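Local coordinates for ATP12 ATPase (Paracoccus denitrificans, PDB 2R31), which probably serves as a molecular chaperone in the assembly of F1-ATPase, like other members of the ATP12 family, at residues 100-105 with 118-123; 170-175 with 225-230; 132-137 with 148-153; 38-43 with 77-82; 16-21 with 52-57. All blocks are in the same frame, centred on the assembly; numbering follows the deposited sequence.

Contact 1 (100-105 with 118-123)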
# COMPACT_ATOMS: atom_id res chain seq x y z
N ASP A 100 15.32 -1.13 -5.06
CA ASP A 100 14.23 -0.33 -5.53
C ASP A 100 14.08 -0.43 -7.04
O ASP A 100 15.07 -0.23 -7.77
CB ASP A 100 14.43 1.15 -5.09
CG ASP A 100 13.12 1.91 -5.10
OD1 ASP A 100 12.58 2.15 -6.22
OD2 ASP A 100 12.64 2.24 -3.99
N LEU A 101 12.86 -0.64 -7.53
CA LEU A 101 12.58 -0.61 -8.96
C LEU A 101 13.28 0.56 -9.67
O LEU A 101 13.78 0.42 -10.78
CB LEU A 101 11.06 -0.47 -9.14
CG LEU A 101 10.54 -0.56 -10.57
CD1 LEU A 101 10.52 -2.01 -11.05
CD2 LEU A 101 9.13 0.04 -10.66
N LEU A 102 13.25 1.74 -9.04
CA LEU A 102 13.70 2.95 -9.70
C LEU A 102 15.23 2.98 -9.87
O LEU A 102 15.74 3.82 -10.65
CB LEU A 102 13.25 4.20 -8.99
CG LEU A 102 11.78 4.34 -8.64
CD1 LEU A 102 11.50 5.79 -8.24
CD2 LEU A 102 10.83 3.93 -9.78
N SER A 103 15.95 2.15 -9.13
CA SER A 103 17.42 2.07 -9.22
C SER A 103 17.89 1.13 -10.31
O SER A 103 19.02 1.27 -10.77
CB SER A 103 18.04 1.53 -7.91
OG SER A 103 17.96 2.46 -6.87
N TYR A 104 17.09 0.18 -10.75
CA TYR A 104 17.55 -0.93 -11.60
C TYR A 104 17.09 -0.69 -13.03
O TYR A 104 16.03 -1.19 -13.46
CB TYR A 104 17.12 -2.31 -10.98
CG TYR A 104 18.07 -2.48 -9.82
CD1 TYR A 104 19.34 -3.00 -10.05
CD2 TYR A 104 17.75 -2.12 -8.54
CE1 TYR A 104 20.27 -3.16 -9.03
CE2 TYR A 104 18.64 -2.26 -7.51
CZ TYR A 104 19.90 -2.79 -7.75
OH TYR A 104 20.82 -2.93 -6.71
N ARG A 105 17.85 0.07 -13.78
CA ARG A 105 17.48 0.50 -15.16
C ARG A 105 17.83 -0.58 -16.13
O ARG A 105 18.71 -1.43 -15.86
CB ARG A 105 18.22 1.82 -15.50
CG ARG A 105 18.13 2.99 -14.55
CD ARG A 105 16.76 3.54 -14.40
NE ARG A 105 16.47 4.48 -13.33
CZ ARG A 105 16.53 5.80 -13.42
NH1 ARG A 105 16.91 6.36 -14.56
NH2 ARG A 105 16.19 6.52 -12.34
N GLU A 118 13.07 9.43 -17.96
CA GLU A 118 12.04 10.49 -17.96
C GLU A 118 11.06 10.34 -16.82
O GLU A 118 10.66 11.32 -16.18
CB GLU A 118 11.28 10.48 -19.29
CG GLU A 118 10.19 11.54 -19.40
CD GLU A 118 9.28 11.43 -20.59
OE1 GLU A 118 9.10 10.35 -21.20
OE2 GLU A 118 8.70 12.46 -20.93
N GLY A 119 10.64 9.09 -16.61
CA GLY A 119 9.64 8.87 -15.57
C GLY A 119 10.20 8.83 -14.17
O GLY A 119 9.59 9.28 -13.20
N TRP A 120 11.37 8.21 -14.01
CA TRP A 120 11.90 7.88 -12.70
C TRP A 120 12.90 8.86 -12.12
O TRP A 120 12.99 9.01 -10.90
CB TRP A 120 12.54 6.48 -12.72
CG TRP A 120 11.56 5.37 -13.02
CD1 TRP A 120 10.18 5.44 -12.98
CD2 TRP A 120 11.88 4.02 -13.38
NE1 TRP A 120 9.66 4.22 -13.29
CE2 TRP A 120 10.65 3.35 -13.54
CE3 TRP A 120 13.05 3.34 -13.56
CZ2 TRP A 120 10.59 1.99 -13.90
CZ3 TRP A 120 12.99 2.00 -13.92
CH2 TRP A 120 11.78 1.33 -14.09
N ASP A 121 13.67 9.55 -12.96
CA ASP A 121 14.64 10.51 -12.42
C ASP A 121 13.96 11.58 -11.57
O ASP A 121 14.53 11.95 -10.54
CB ASP A 121 15.48 11.12 -13.52
CG ASP A 121 16.52 10.23 -14.15
OD1 ASP A 121 16.72 9.10 -13.67
OD2 ASP A 121 17.11 10.63 -15.17
N PRO A 122 12.77 12.09 -11.90
CA PRO A 122 12.14 13.08 -11.00
C PRO A 122 11.86 12.52 -9.63
O PRO A 122 11.88 13.26 -8.64
CB PRO A 122 10.88 13.47 -11.74
CG PRO A 122 11.22 13.28 -13.19
CD PRO A 122 12.03 12.02 -13.19
N LEU A 123 11.54 11.23 -9.51
CA LEU A 123 11.25 10.61 -8.25
C LEU A 123 12.50 10.34 -7.43
O LEU A 123 12.51 10.53 -6.21
CB LEU A 123 10.38 9.34 -8.43
CG LEU A 123 8.90 9.87 -8.47
CD1 LEU A 123 8.52 10.43 -9.75
CD2 LEU A 123 8.31 9.54 -7.20
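W120 meets L102 with a face of its indole and R105 with the edge. In one of its two modelled conformers L102 lays CD2 over the five-membered ring, 3.5 Å from the centroid and 6° off the normal, a CH-pi contact. At the rim, W120 CE3 lies 3.6 Å from R105 NE, which sits in the ring plane, while the guanidinium and indole planes stand 72° apart. L101 CD2 packs on W120 CZ2 at 4.1 Å, and the indole N-H is taken by L198 O. One residue on, D121 OD1 receives both terminal nitrogens of R105 in an end-on salt bridge, NH1 at 2.9 Å and NH2 at 3.0 Å. The same guanidinium grips L102 O side-on, its NE at 2.9 Å and NH2 completing the pair, and partners on two sides thus fix its rotation. D121 OD2 bonds a bound Tris molecule, probably from the crystallisation liquor. L123 ends the series, its CB 3.7 Å from L102 CD1. Salt bridge and indole together hold helix 110-130 to its preceding strand 104-105, the first strand-helix pairing of a beta-alpha-beta unit whose second strand, 138-139, runs parallel to the first.

Contact 2 (170-175 with 225-230)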
# COMPACT_ATOMS: atom_id res chain seq x y z
N HIS A 170 2.49 -0.61 3.02
CA HIS A 170 2.97 -1.92 2.63
C HIS A 170 2.77 -2.22 1.16
O HIS A 170 3.77 -2.47 0.45
CB HIS A 170 2.31 -2.98 3.55
CG HIS A 170 2.81 -4.36 3.32
ND1 HIS A 170 2.41 -5.12 2.25
CD2 HIS A 170 3.68 -5.11 3.97
CE1 HIS A 170 3.06 -6.31 2.33
NE2 HIS A 170 3.86 -6.35 3.39
N ASP A 171 1.54 -2.27 0.69
CA ASP A 171 1.30 -2.68 -0.72
C ASP A 171 1.74 -1.62 -1.72
O ASP A 171 2.05 -1.92 -2.87
CB ASP A 171 -0.15 -3.04 -0.94
CG ASP A 171 -0.59 -4.32 -0.29
OD1 ASP A 171 0.23 -5.02 0.35
OD2 ASP A 171 -1.80 -4.61 -0.46
N LEU A 172 1.76 -0.34 -1.30
CA LEU A 172 2.29 0.73 -2.13
C LEU A 172 3.78 0.56 -2.42
O LEU A 172 4.27 1.12 -3.40
CB LEU A 172 1.98 2.09 -1.49
CG LEU A 172 0.52 2.45 -1.42
CD1 LEU A 172 0.32 3.66 -0.50
CD2 LEU A 172 -0.12 2.67 -2.77
N VAL A 173 4.48 -0.20 -1.58
CA VAL A 173 5.86 -0.57 -1.80
C VAL A 173 5.98 -1.91 -2.51
O VAL A 173 6.67 -2.05 -3.50
CB VAL A 173 6.65 -0.61 -0.46
CG1 VAL A 173 8.05 -1.15 -0.63
CG2 VAL A 173 6.67 0.80 0.15
N THR A 174 5.33 -2.95 -1.94
CA THR A 174 5.60 -4.31 -2.41
C THR A 174 5.02 -4.59 -3.76
O THR A 174 5.62 -5.38 -4.55
CB THR A 174 5.15 -5.37 -1.38
OG1 THR A 174 3.73 -5.24 -1.22
CG2 THR A 174 5.81 -5.19 -0.04
N LEU A 175 3.87 -4.04 -4.11
CA LEU A 175 3.28 -4.41 -5.39
C LEU A 175 4.09 -3.80 -6.54
O LEU A 175 4.49 -4.55 -7.46
CB LEU A 175 1.77 -4.14 -5.39
CG LEU A 175 0.98 -4.74 -4.21
CD1 LEU A 175 -0.49 -4.37 -4.31
CD2 LEU A 175 1.16 -6.25 -4.07
N ALA A 225 -6.20 -1.16 -8.51
CA ALA A 225 -7.27 -1.02 -7.53
C ALA A 225 -6.74 -1.31 -6.13
O ALA A 225 -7.14 -0.64 -5.17
CB ALA A 225 -8.44 -1.95 -7.89
N ALA A 226 -5.85 -2.29 -6.00
CA ALA A 226 -5.24 -2.58 -4.72
C ALA A 226 -4.45 -1.38 -4.20
O ALA A 226 -4.48 -1.04 -3.00
CB ALA A 226 -4.34 -3.81 -4.80
N MET A 227 -3.71 -0.73 -5.08
CA MET A 227 -2.92 0.44 -4.67
C MET A 227 -3.85 1.59 -4.30
O MET A 227 -3.58 2.32 -3.33
CB MET A 227 -1.93 0.83 -5.76
CG MET A 227 -0.82 -0.21 -5.95
SD MET A 227 0.25 0.11 -7.36
CE MET A 227 1.12 1.60 -6.85
N ARG A 228 -4.97 1.78 -5.02
CA ARG A 228 -5.97 2.78 -4.63
C ARG A 228 -6.53 2.49 -3.25
O ARG A 228 -6.79 3.39 -2.45
CB ARG A 228 -7.12 2.88 -5.65
CG ARG A 228 -6.75 3.50 -7.02
CD ARG A 228 -8.02 3.62 -7.87
NE ARG A 228 -7.81 3.82 -9.28
CZ ARG A 228 -7.62 5.01 -9.84
NH1 ARG A 228 -7.63 6.02 -8.95
NH2 ARG A 228 -7.42 5.26 -11.14
N ASP A 229 -6.75 1.21 -2.94
CA ASP A 229 -7.27 0.84 -1.61
C ASP A 229 -6.26 1.17 -0.52
O ASP A 229 -6.64 1.67 0.53
CB ASP A 229 -7.65 -0.63 -1.60
CG ASP A 229 -8.97 -0.98 -2.28
OD1 ASP A 229 -9.84 -0.08 -2.42
OD2 ASP A 229 -9.13 -2.18 -2.65
N SER A 230 -4.97 0.92 -0.77
CA SER A 230 -3.97 1.28 0.23
C SER A 230 -3.84 2.77 0.43
O SER A 230 -3.71 3.26 1.56
CB SER A 230 -2.61 0.66 -0.17
OG SER A 230 -2.58 -0.72 -0.08
O HOH W 1 -1.07 -1.92 2.01
O HOH W 2 -3.97 -3.22 -1.15
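L172, M227 and S230 form the interface between helices 163-174 and 214-236, a roughly antiparallel helix-helix packing near the centre of the chain. The axes of segments 170-174 and 225-230 approach to 8.8 Å, their directions 142° apart. L172, its CG anti to the carbonyl carbon (chi1 -66°), slants across M227: L172 CD2 lies 3.5 Å from M227 O and also packs on M227 CB. L172 CG meets S230 CB at 3.8 Å, and L175 CD1 extends the apolar strip onto A226 CB. V185 and I186 of helix 179-186 adjoin L172, and A195 and H196 of helix 192-199 adjoin M227. Beside this apolar strip runs a polar one carried by water. D171 takes the N-H of H170 ND1 on its OD1, a His-carboxylate hydrogen bond, while D171 OD2 turns to water 2 at 2.7 Å. An alanine here would probably leave H170 ND1 without its carboxylate, its ring less firmly oriented, and water 2 without one of its acceptors. No direct hydrogen bond is assigned between the two segments; S230 OG is instead bound by two waters. Water 1 accepts from D171 N at 2.9 Å and donates to S230 OG at 2.8 Å, while water 2, which also donates to A226 O, accepts from S230 OG at 3.1 Å.

Contact 3 (132-137 with 148-153)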
# COMPACT_ATOMS: atom_id res chain seq x y z
N ARG A 132 16.27 13.59 1.79
CA ARG A 132 17.73 13.57 1.93
C ARG A 132 18.22 12.15 1.71
O ARG A 132 19.14 11.65 2.37
CB ARG A 132 18.19 14.20 3.25
CG ARG A 132 17.59 15.57 3.59
CD ARG A 132 17.78 16.55 2.48
NE ARG A 132 18.09 17.93 2.95
CZ ARG A 132 17.79 18.96 2.14
NH1 ARG A 132 17.24 18.68 0.97
NH2 ARG A 132 18.05 20.20 2.53
N ALA A 133 17.62 11.44 0.74
CA ALA A 133 17.89 10.03 0.46
C ALA A 133 18.17 9.80 -1.00
O ALA A 133 17.37 9.22 -1.74
CB ALA A 133 16.74 9.18 0.96
N PRO A 134 19.33 10.28 -1.48
CA PRO A 134 19.71 10.10 -2.90
C PRO A 134 20.08 8.67 -3.18
O PRO A 134 21.14 8.12 -2.75
CB PRO A 134 20.93 11.06 -3.07
CG PRO A 134 21.53 11.13 -1.70
CD PRO A 134 20.32 11.12 -0.79
N LEU A 135 19.28 8.00 -4.02
CA LEU A 135 19.62 6.65 -4.43
C LEU A 135 20.54 6.68 -5.64
O LEU A 135 20.43 7.52 -6.50
CB LEU A 135 18.39 5.86 -4.87
CG LEU A 135 17.43 5.46 -3.77
CD1 LEU A 135 16.29 4.64 -4.35
CD2 LEU A 135 18.15 4.64 -2.67
N ARG A 136 21.40 5.68 -5.67
CA ARG A 136 22.22 5.40 -6.83
C ARG A 136 21.43 4.53 -7.79
O ARG A 136 20.64 3.66 -7.34
CB ARG A 136 23.51 4.72 -6.38
CG ARG A 136 24.40 5.56 -5.43
CD ARG A 136 25.52 4.73 -4.86
NE ARG A 136 26.35 5.55 -3.95
CZ ARG A 136 27.14 4.99 -3.03
NH1 ARG A 136 27.19 3.66 -2.93
NH2 ARG A 136 27.87 5.77 -2.24
N ILE A 137 21.64 4.77 -9.08
CA ILE A 137 21.03 3.95 -10.14
C ILE A 137 22.10 3.15 -10.86
O ILE A 137 23.28 3.42 -10.78
CB ILE A 137 20.14 4.77 -11.09
CG1 ILE A 137 21.03 5.53 -12.08
CG2 ILE A 137 19.15 5.64 -10.31
CD1 ILE A 137 20.31 6.25 -13.20
N PRO A 148 25.35 3.48 2.78
CA PRO A 148 24.76 3.07 4.06
C PRO A 148 23.98 4.14 4.76
O PRO A 148 23.02 3.87 5.48
CB PRO A 148 26.04 2.71 4.86
CG PRO A 148 27.11 2.37 3.89
CD PRO A 148 26.82 3.20 2.68
N VAL A 149 24.38 5.42 4.62
CA VAL A 149 23.65 6.50 5.24
C VAL A 149 22.28 6.71 4.59
O VAL A 149 21.31 7.00 5.28
CB VAL A 149 24.48 7.78 5.18
CG1 VAL A 149 23.69 9.02 5.57
CG2 VAL A 149 25.70 7.63 6.13
N VAL A 150 22.20 6.52 3.28
CA VAL A 150 20.90 6.63 2.59
C VAL A 150 19.99 5.50 3.03
O VAL A 150 18.79 5.68 3.26
CB VAL A 150 21.11 6.68 1.08
CG1 VAL A 150 19.77 6.54 0.32
CG2 VAL A 150 21.81 7.98 0.71
N LEU A 151 20.55 4.28 3.15
CA LEU A 151 19.74 3.14 3.65
C LEU A 151 19.20 3.42 5.05
O LEU A 151 18.06 3.13 5.36
CB LEU A 151 20.55 1.84 3.59
CG LEU A 151 20.93 1.38 2.15
CD1 LEU A 151 21.78 0.13 2.28
CD2 LEU A 151 19.73 1.14 1.28
N LEU A 152 20.04 4.00 5.91
CA LEU A 152 19.63 4.43 7.24
C LEU A 152 18.45 5.41 7.14
O LEU A 152 17.41 5.28 7.81
CB LEU A 152 20.81 5.05 8.01
CG LEU A 152 20.65 5.67 9.38
CD1 LEU A 152 22.01 5.85 10.04
CD2 LEU A 152 19.97 7.05 9.36
N LYS A 153 18.62 6.45 6.35
CA LYS A 153 17.58 7.48 6.26
C LYS A 153 16.27 6.88 5.84
O LYS A 153 15.20 7.26 6.35
CB LYS A 153 18.02 8.59 5.32
CG LYS A 153 19.15 9.45 5.96
CD LYS A 153 19.27 10.85 5.52
CE LYS A 153 20.31 11.57 6.35
NZ LYS A 153 21.35 12.41 5.68
O HOH W 3 21.60 11.14 3.30
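V150 is directed at the loop 132-137 and touches it with both methyls. With CG1 anti to its own backbone N (chi1 170°), CG1 lies 4.1 Å from A133 CB and 3.9 Å from L135 CD2. The other branch, CG2, lies against the proline ring, 3.8 Å from P134 CD. P134 O is near both methyls, 3.5 Å from V150 CG2 and a little farther from CG1. The P134 ring and the L135 side chain both run at a slant to the valine, so the fit is made by single methyl and methylene groups rather than by stacked surfaces. A turn later on the same helix K153 lies against R132. K153 CD rests 3.3 Å from R132 O, and beyond it the ammonium reaches the same carbonyl through a water: water 3 accepts from K153 NZ at 2.7 Å and donates to R132 O at 2.7 Å. Lysine and arginine carry like charges, and their nitrogens K153 NZ and R132 NE stay 7.0 Å apart. R132 is the first residue to leave the preceding helix, with a positive phi of 54°. L135 also touches I124, and P134 touches A128, of helix 110-130, and R136 bonds to P145 and Q146. The arrangement is that of a helix-to-strand connection in a beta-alpha-beta unit: the loop between helix 110-130 and strand 138-139 is lodged between that helix and the first turns of helix 148-159.

Contact 4 (38-43 with 77-82)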
# COMPACT_ATOMS: atom_id res chain seq x y z
N GLY A 38 -9.65 -13.18 14.01
CA GLY A 38 -9.00 -13.84 15.13
C GLY A 38 -9.53 -13.41 16.48
O GLY A 38 -8.93 -13.78 17.51
N LYS A 39 -10.62 -12.65 16.49
CA LYS A 39 -11.32 -12.27 17.72
C LYS A 39 -10.58 -11.23 18.54
O LYS A 39 -10.83 -11.04 19.73
CB LYS A 39 -11.65 -13.54 18.54
CG LYS A 39 -12.73 -14.34 17.85
CD LYS A 39 -13.31 -15.27 18.88
CE LYS A 39 -13.02 -16.72 18.54
NZ LYS A 39 -13.34 -17.10 17.12
N GLN A 40 -9.67 -10.48 17.95
CA GLN A 40 -8.98 -9.37 18.60
C GLN A 40 -9.88 -8.14 18.54
O GLN A 40 -10.68 -8.02 17.60
CB GLN A 40 -7.64 -9.07 17.96
CG GLN A 40 -6.73 -10.28 18.13
CD GLN A 40 -5.39 -10.13 17.46
OE1 GLN A 40 -4.86 -9.03 17.40
NE2 GLN A 40 -4.89 -11.25 16.99
N PRO A 41 -9.84 -7.28 19.54
CA PRO A 41 -10.64 -6.07 19.45
C PRO A 41 -10.26 -5.27 18.22
O PRO A 41 -9.12 -5.07 17.93
CB PRO A 41 -10.34 -5.29 20.73
CG PRO A 41 -9.87 -6.34 21.68
CD PRO A 41 -9.12 -7.33 20.81
N LEU A 42 -11.23 -4.83 17.42
CA LEU A 42 -11.05 -3.94 16.32
C LEU A 42 -11.13 -2.53 16.90
O LEU A 42 -12.21 -2.06 17.29
CB LEU A 42 -12.07 -4.11 15.20
CG LEU A 42 -11.85 -3.23 13.98
CD1 LEU A 42 -10.65 -3.69 13.17
CD2 LEU A 42 -13.09 -3.16 13.07
N ARG A 43 -10.01 -1.82 16.99
CA ARG A 43 -9.93 -0.46 17.47
C ARG A 43 -9.18 0.35 16.40
O ARG A 43 -8.13 -0.08 15.93
CB ARG A 43 -9.26 -0.34 18.82
CG ARG A 43 -10.06 -0.97 19.93
CD ARG A 43 -11.36 -0.26 20.29
NE ARG A 43 -12.03 -0.95 21.39
CZ ARG A 43 -12.81 -2.03 21.26
NH1 ARG A 43 -13.07 -2.56 20.09
NH2 ARG A 43 -13.34 -2.61 22.33
N SER A 77 -5.62 -6.51 9.06
CA SER A 77 -4.17 -6.72 8.90
C SER A 77 -3.36 -5.82 9.81
O SER A 77 -2.38 -6.23 10.40
CB SER A 77 -3.80 -6.53 7.44
OG SER A 77 -2.41 -6.72 7.28
N ALA A 78 -3.78 -4.57 9.93
CA ALA A 78 -3.07 -3.66 10.84
C ALA A 78 -3.03 -4.24 12.24
O ALA A 78 -2.01 -4.24 12.93
CB ALA A 78 -3.73 -2.29 10.85
N ILE A 79 -4.18 -4.71 12.73
CA ILE A 79 -4.30 -5.17 14.11
C ILE A 79 -3.64 -6.53 14.29
O ILE A 79 -2.91 -6.74 15.29
CB ILE A 79 -5.79 -5.17 14.52
CG1 ILE A 79 -6.33 -3.76 14.56
CG2 ILE A 79 -5.98 -5.88 15.89
CD1 ILE A 79 -7.83 -3.63 14.46
N GLU A 80 -3.88 -7.48 13.39
CA GLU A 80 -3.44 -8.85 13.58
C GLU A 80 -1.99 -9.09 13.14
O GLU A 80 -1.34 -9.99 13.72
CB GLU A 80 -4.30 -9.84 12.81
CG GLU A 80 -5.74 -9.85 13.35
CD GLU A 80 -6.55 -11.00 12.90
OE1 GLU A 80 -6.20 -11.71 11.93
OE2 GLU A 80 -7.57 -11.36 13.52
N LYS A 81 -1.50 -8.36 12.15
CA LYS A 81 -0.22 -8.61 11.50
C LYS A 81 0.77 -7.48 11.67
O LYS A 81 1.88 -7.69 12.13
CB LYS A 81 -0.44 -8.97 10.03
CG LYS A 81 -1.33 -10.16 9.78
CD LYS A 81 -1.92 -10.55 8.47
CE LYS A 81 -2.45 -9.50 7.55
NZ LYS A 81 -2.51 -9.80 6.11
N VAL A 82 0.41 -6.27 11.29
CA VAL A 82 1.42 -5.21 11.21
C VAL A 82 1.75 -4.59 12.55
O VAL A 82 2.93 -4.54 12.92
CB VAL A 82 1.03 -4.13 10.19
CG1 VAL A 82 2.05 -3.03 10.18
CG2 VAL A 82 0.81 -4.77 8.82
O HOH W 4 -2.32 -11.60 15.73
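E80 leaves the helix with CG anti to its carbonyl carbon (chi1 -65°) and an extended chain beyond, which carries its carboxylate to G38, while Q40 (chi1 -63°) stretches in the same extended way from the loop toward I79 and E80. The contact docks a loop on the last turns of helix 70-82, where the helix widens into a pi-type turn. G38 N donates to E80 OE2 at 2.8 Å, nearly in line with the C-O bond, and T36 OG1 binds the same oxygen, so two partners grip it. G38 has no side chain, and E80 OE2 also lies 3.3 Å from G38 CA. Q40 and I79 slide past each other in opposite directions, with Q40 OE1 3.7 Å from I79 CG2, and P41 O lies beside that same methyl at 3.8 Å. Q40 NE2 is 4.0 Å from E80 CG, its amide plane 30° from the carboxylate plane. I79 is directed at the loop and has the largest buried area of the contact; the modelled approach of its end methyl to that of L42 is too short to be trusted. The amide finishes its reach through water 4, which accepts from Q40 NE2 at 2.9 Å and donates to E80 O at 2.8 Å.

Contact 5 (16-21 with 52-57)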
# COMPACT_ATOMS: atom_id res chain seq x y z
N VAL A 16 -25.78 -0.26 12.61
CA VAL A 16 -24.34 -0.07 12.60
C VAL A 16 -24.08 1.35 13.16
O VAL A 16 -24.77 2.30 12.77
CB VAL A 16 -23.72 -0.18 11.21
CG1 VAL A 16 -22.23 -0.05 11.28
CG2 VAL A 16 -24.10 -1.53 10.59
N GLY A 17 -23.08 1.49 13.99
CA GLY A 17 -22.66 2.82 14.47
C GLY A 17 -21.17 2.75 14.90
O GLY A 17 -20.52 1.73 14.64
N ILE A 18 -20.70 3.83 15.51
CA ILE A 18 -19.34 3.88 15.98
C ILE A 18 -19.30 4.46 17.40
O ILE A 18 -20.25 5.14 17.82
CB ILE A 18 -18.41 4.68 15.04
CG1 ILE A 18 -18.72 6.17 14.98
CG2 ILE A 18 -18.44 4.04 13.64
CD1 ILE A 18 -17.66 7.00 14.29
N HIS A 19 -18.22 4.25 18.12
CA HIS A 19 -18.05 4.78 19.47
C HIS A 19 -16.58 4.79 19.82
O HIS A 19 -15.88 3.80 19.57
CB HIS A 19 -18.82 3.86 20.46
CG HIS A 19 -18.67 4.30 21.88
ND1 HIS A 19 -19.16 5.50 22.36
CD2 HIS A 19 -18.02 3.70 22.92
CE1 HIS A 19 -18.82 5.59 23.65
NE2 HIS A 19 -18.13 4.52 24.03
N LYS A 20 -16.09 5.87 20.46
CA LYS A 20 -14.69 5.96 20.83
C LYS A 20 -14.42 5.30 22.19
O LYS A 20 -14.97 5.73 23.22
CB LYS A 20 -14.21 7.42 20.83
CG LYS A 20 -12.78 7.62 21.28
CD LYS A 20 -11.74 7.08 20.33
CE LYS A 20 -10.36 7.56 20.64
NZ LYS A 20 -9.83 7.23 21.99
N GLU A 21 -13.56 4.31 22.23
CA GLU A 21 -13.06 3.62 23.42
C GLU A 21 -11.67 4.12 23.69
O GLU A 21 -11.00 4.78 22.88
CB GLU A 21 -13.09 2.10 23.19
CG GLU A 21 -14.48 1.51 22.97
CD GLU A 21 -15.24 1.26 24.24
OE1 GLU A 21 -14.69 1.28 25.37
OE2 GLU A 21 -16.46 1.04 24.21
N ALA A 52 -16.00 5.10 7.76
CA ALA A 52 -15.89 4.42 6.48
C ALA A 52 -16.03 2.91 6.62
O ALA A 52 -16.63 2.24 5.75
CB ALA A 52 -14.60 4.83 5.80
N ILE A 53 -15.50 2.32 7.68
CA ILE A 53 -15.69 0.91 7.97
C ILE A 53 -17.15 0.66 8.34
O ILE A 53 -17.75 -0.33 7.87
CB ILE A 53 -14.68 0.39 9.00
CG1 ILE A 53 -13.31 0.31 8.34
CG2 ILE A 53 -15.10 -0.98 9.55
CD1 ILE A 53 -12.17 -0.09 9.25
N ALA A 54 -17.77 1.51 9.14
CA ALA A 54 -19.18 1.38 9.43
C ALA A 54 -19.99 1.36 8.14
O ALA A 54 -20.93 0.56 8.02
CB ALA A 54 -19.63 2.47 10.37
N GLU A 55 -19.65 2.21 7.16
CA GLU A 55 -20.35 2.18 5.88
C GLU A 55 -20.24 0.83 5.20
O GLU A 55 -21.19 0.35 4.55
CB GLU A 55 -19.87 3.30 4.95
CG GLU A 55 -20.20 4.72 5.33
CD GLU A 55 -19.48 5.80 4.57
OE1 GLU A 55 -18.44 5.52 3.92
OE2 GLU A 55 -19.90 6.99 4.60
N GLU A 56 -19.08 0.16 5.27
CA GLU A 56 -18.92 -1.17 4.70
C GLU A 56 -19.90 -2.16 5.34
O GLU A 56 -20.53 -2.97 4.66
CB GLU A 56 -17.50 -1.69 4.83
CG GLU A 56 -16.47 -0.89 4.06
CD GLU A 56 -15.07 -1.45 4.12
OE1 GLU A 56 -14.73 -2.24 5.02
OE2 GLU A 56 -14.26 -1.03 3.23
N TRP A 57 -20.01 -2.14 6.65
CA TRP A 57 -20.88 -3.08 7.36
C TRP A 57 -22.37 -2.72 7.19
O TRP A 57 -23.19 -3.62 7.13
CB TRP A 57 -20.47 -3.15 8.86
CG TRP A 57 -19.16 -3.92 8.94
CD1 TRP A 57 -17.89 -3.43 8.78
CD2 TRP A 57 -18.99 -5.31 9.09
NE1 TRP A 57 -16.96 -4.40 8.85
CE2 TRP A 57 -17.61 -5.61 9.03
CE3 TRP A 57 -19.88 -6.40 9.26
CZ2 TRP A 57 -17.10 -6.88 9.13
CZ3 TRP A 57 -19.37 -7.65 9.36
CH2 TRP A 57 -18.00 -7.92 9.31
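V16 and I18 both point at A54, laying an edge strand of a three-stranded antiparallel sheet on helix 47-58, a beta-alpha packing in which the axes of the two segments come within 8.0 Å and run 158° apart in direction. V16 carries most of it. With CG1 anti to the backbone N (chi1 -177°), that methyl reaches A54, 3.6 Å from its O and 3.7 Å from its CB, and touches W57 CB more loosely. The second methyl, V16 CG2, rests 4.0 Å from W57 C. An alanine in its place would probably open a gap beside A54 and W57, with the I18 methyl still resting on A54 CB. The indole of W57 leads away from the strand: NE1 bonds T72 OG1, and its ring meets that of W13. G17 has no side chain to point; its backbone pairs with L28 of the neighbouring strand, and its O stands 4.4 Å from A54 CB. I18 follows, its side chain also touching E47, A50 and L51 of the helix. Its CG2 branch, anti to the carbonyl carbon, finishes the contact, I18 CG2 meeting A54 CB at 3.8 Å.

In the fold
From the N terminus, contact 5 closes the first loop by bringing strand 16-21 to helix 47-58. Contact 4 opens inside that loop, at 38-43, and closes beyond it on helix 70-82, so the two cross; they also touch, R43 lying against E21. The other three follow in series. Contact 1 ties strand 104-105 to helix 110-130, and contact 3 secures the loop after that helix to helix 148-159; the two meet where S103 OG probably bonds R136 O. Contact 2 then spans about fifty residues, mostly helical, to join helices 163-174 and 214-236 near the chain's centre. Contacts 1 and 5 lie on opposite sides of that centre, about 40 Å apart between their own centres.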